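Long-range contact in protein ten1 (Schizosaccharomyces pombe, PDB 3KF6), which is required for telomere maintenance, binds single-stranded telomeric DNA and partners stn1 in a complex resembling Rpa2-Rpa3: residues R25-Q31 and K62-I68. Residues are numbered along the deposited sequence.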
loop_
_atom_site.group_PDB
_atom_site.type_symbol
_atom_site.label_atom_id
_atom_site.label_comp_id
_atom_site.label_asym_id
_atom_site.label_seq_id
_atom_site.Cartn_x
_atom_site.Cartn_y
_atom_site.Cartn_z
ATOM N N ARG B 25 -1.397 0.527 -9.575
ATOM C CA ARG B 25 -0.087 0.063 -9.135
ATOM C C ARG B 25 0.184 -1.256 -9.847
ATOM O O ARG B 25 -0.652 -2.164 -9.829
ATOM C CB ARG B 25 -0.014 -0.146 -7.619
ATOM C CG ARG B 25 1.308 -0.809 -7.244
ATOM C CD ARG B 25 1.457 -1.102 -5.770
ATOM N NE ARG B 25 2.559 -2.036 -5.549
ATOM C CZ ARG B 25 3.073 -2.315 -4.355
ATOM N NH1 ARG B 25 2.588 -1.728 -3.264
ATOM N NH2 ARG B 25 4.069 -3.186 -4.251
ATOM N N PHE B 26 1.347 -1.361 -10.486
ATOM C CA PHE B 26 1.700 -2.579 -11.198
ATOM C C PHE B 26 3.207 -2.761 -11.312
ATOM O O PHE B 26 3.980 -1.818 -11.117
ATOM C CB PHE B 26 1.075 -2.581 -12.602
ATOM C CG PHE B 26 1.406 -1.366 -13.418
ATOM C CD1 PHE B 26 0.621 -0.224 -13.338
ATOM C CD2 PHE B 26 2.515 -1.360 -14.261
ATOM C CE1 PHE B 26 0.933 0.914 -14.087
ATOM C CE2 PHE B 26 2.837 -0.226 -15.010
ATOM C CZ PHE B 26 2.045 0.909 -14.921
ATOM N N LEU B 27 3.604 -3.987 -11.629
ATOM C CA LEU B 27 5.006 -4.346 -11.786
ATOM C C LEU B 27 5.268 -4.571 -13.270
ATOM O O LEU B 27 4.445 -5.162 -13.971
ATOM C CB LEU B 27 5.289 -5.623 -10.986
ATOM C CG LEU B 27 6.674 -6.256 -11.071
ATOM C CD1 LEU B 27 7.717 -5.314 -10.497
ATOM C CD2 LEU B 27 6.665 -7.573 -10.303
ATOM N N GLY B 28 6.411 -4.100 -13.753
ATOM C CA GLY B 28 6.726 -4.270 -15.159
ATOM C C GLY B 28 8.212 -4.413 -15.407
ATOM O O GLY B 28 9.035 -3.990 -14.589
ATOM N N CYS B 29 8.549 -5.007 -16.549
ATOM C CA CYS B 29 9.935 -5.234 -16.934
ATOM C C CYS B 29 10.364 -4.207 -17.985
ATOM O O CYS B 29 9.685 -4.025 -18.999
ATOM C CB CYS B 29 10.069 -6.652 -17.486
ATOM S SG CYS B 29 11.747 -7.136 -17.850
ATOM N N VAL B 30 11.495 -3.547 -17.749
ATOM C CA VAL B 30 11.964 -2.519 -18.672
ATOM C C VAL B 30 12.333 -3.036 -20.057
ATOM O O VAL B 30 13.215 -3.882 -20.206
ATOM C CB VAL B 30 13.174 -1.749 -18.092
ATOM C CG1 VAL B 30 13.645 -0.695 -19.083
ATOM C CG2 VAL B 30 12.781 -1.081 -16.786
ATOM N N GLN B 31 11.644 -2.527 -21.071
ATOM C CA GLN B 31 11.919 -2.923 -22.448
ATOM C C GLN B 31 12.737 -1.824 -23.120
ATOM O O GLN B 31 13.635 -2.104 -23.921
ATOM C CB GLN B 31 10.614 -3.144 -23.217
ATOM C CG GLN B 31 10.819 -3.598 -24.662
ATOM C CD GLN B 31 11.700 -4.830 -24.763
ATOM O OE1 GLN B 31 11.475 -5.829 -24.076
ATOM N NE2 GLN B 31 12.706 -4.768 -25.629
ATOM N N LYS B 62 18.077 -2.376 -18.801
ATOM C CA LYS B 62 17.099 -3.096 -19.600
ATOM C C LYS B 62 16.770 -4.423 -18.930
ATOM O O LYS B 62 17.651 -5.100 -18.393
ATOM C CB LYS B 62 17.632 -3.346 -21.016
ATOM C CG LYS B 62 16.611 -4.010 -21.937
ATOM C CD LYS B 62 17.105 -4.130 -23.374
ATOM C CE LYS B 62 16.043 -4.795 -24.247
ATOM N NZ LYS B 62 16.467 -4.963 -25.666
ATOM N N HIS B 63 15.490 -4.775 -18.954
ATOM C CA HIS B 63 14.996 -6.015 -18.371
ATOM C C HIS B 63 14.886 -6.028 -16.849
ATOM O O HIS B 63 14.545 -7.056 -16.265
ATOM C CB HIS B 63 15.847 -7.201 -18.835
ATOM C CG HIS B 63 15.755 -7.463 -20.308
ATOM N ND1 HIS B 63 14.555 -7.676 -20.949
ATOM C CD2 HIS B 63 16.713 -7.543 -21.261
ATOM C CE1 HIS B 63 14.776 -7.876 -22.237
ATOM N NE2 HIS B 63 16.078 -7.800 -22.452
ATOM N N GLU B 64 15.165 -4.905 -16.195
ATOM C CA GLU B 64 15.027 -4.889 -14.744
ATOM C C GLU B 64 13.551 -4.664 -14.422
ATOM O O GLU B 64 12.804 -4.100 -15.232
ATOM C CB GLU B 64 15.891 -3.803 -14.101
ATOM C CG GLU B 64 15.389 -2.381 -14.231
ATOM C CD GLU B 64 16.157 -1.445 -13.318
ATOM O OE1 GLU B 64 16.034 -1.602 -12.088
ATOM O OE2 GLU B 64 16.889 -0.567 -13.819
ATOM N N TRP B 65 13.129 -5.120 -13.248
ATOM C CA TRP B 65 11.736 -4.991 -12.848
ATOM C C TRP B 65 11.483 -3.794 -11.944
ATOM O O TRP B 65 12.232 -3.543 -10.996
ATOM C CB TRP B 65 11.266 -6.284 -12.178
ATOM C CG TRP B 65 11.117 -7.422 -13.161
ATOM C CD1 TRP B 65 12.098 -8.256 -13.618
ATOM C CD2 TRP B 65 9.912 -7.816 -13.829
ATOM N NE1 TRP B 65 11.578 -9.146 -14.530
ATOM C CE2 TRP B 65 10.238 -8.896 -14.678
ATOM C CE3 TRP B 65 8.588 -7.357 -13.793
ATOM C CZ2 TRP B 65 9.286 -9.526 -15.487
ATOM C CZ3 TRP B 65 7.640 -7.983 -14.598
ATOM C CH2 TRP B 65 7.996 -9.057 -15.434
ATOM N N LEU B 66 10.414 -3.063 -12.248
ATOM C CA LEU B 66 10.050 -1.866 -11.498
ATOM C C LEU B 66 8.615 -1.881 -10.998
ATOM O O LEU B 66 7.728 -2.405 -11.669
ATOM C CB LEU B 66 10.204 -0.630 -12.388
ATOM C CG LEU B 66 11.578 -0.334 -12.989
ATOM C CD1 LEU B 66 11.466 0.868 -13.922
ATOM C CD2 LEU B 66 12.576 -0.063 -11.869
ATOM N N ASN B 67 8.404 -1.311 -9.815
ATOM C CA ASN B 67 7.054 -1.171 -9.262
ATOM C C ASN B 67 6.648 0.243 -9.662
ATOM O O ASN B 67 7.419 1.190 -9.492
ATOM C CB ASN B 67 7.042 -1.284 -7.736
ATOM C CG ASN B 67 7.034 -2.716 -7.254
ATOM O OD1 ASN B 67 6.284 -3.555 -7.757
ATOM N ND2 ASN B 67 7.861 -3.004 -6.258
ATOM N N ILE B 68 5.433 0.385 -10.178
ATOM C CA ILE B 68 4.938 1.672 -10.641
ATOM C C ILE B 68 3.608 2.050 -10.010
ATOM O O ILE B 68 2.730 1.210 -9.870
ATOM C CB ILE B 68 4.690 1.644 -12.180
ATOM C CG1 ILE B 68 6.000 1.392 -12.929
ATOM C CG2 ILE B 68 4.052 2.952 -12.646
ATOM C CD1 ILE B 68 6.995 2.516 -12.818
HETATM O O HOH W 1 3.429 -3.658 -7.701
HETATM O O HOH W 2 5.220 -5.460 -5.370
#
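Two antiparallel strands of the OB-fold barrel meet here, strand 23-34 and the start of strand 65-74, and their pairing ends in a G1-type beta bulge. Phe26 and Gly28 form hydrogen-bonded pairs with Ile68 and Leu66, so each backbone N and O of these four residues is satisfied: Phe26 N to Ile68 O is 3.0 Å. Between Gly28 and Val30, Cys29 turns its N and O away from strand 65-74, and its backbone bonds Ile41 of strand 37-42. In the bulge, just before Trp65, His63 (phi 76°, psi 4°) and Glu64 together face Val30. Val30 N reaches Glu64 O, but Val30 O accepts from His63 N at 2.7 Å. Separately, Glu64 OE2 accepts from the backbone N of Gln61.

Phe26, Leu66 and Ile68 point into the barrel, toward strand 77-85. On the outer face Leu27 and Trp65 lie against Leu91 of helix 91-103, while Cys29 CB sits 3.5 Å from the centroid of the Trp65 six-membered ring. The Arg25 guanidinium forms a salt bridge with Glu132 of the stn1 chain. Two waters link it to Asn67: one accepts from Arg25 NE at 2.8 Å and donates to Asn67 OD1 at 2.9 Å.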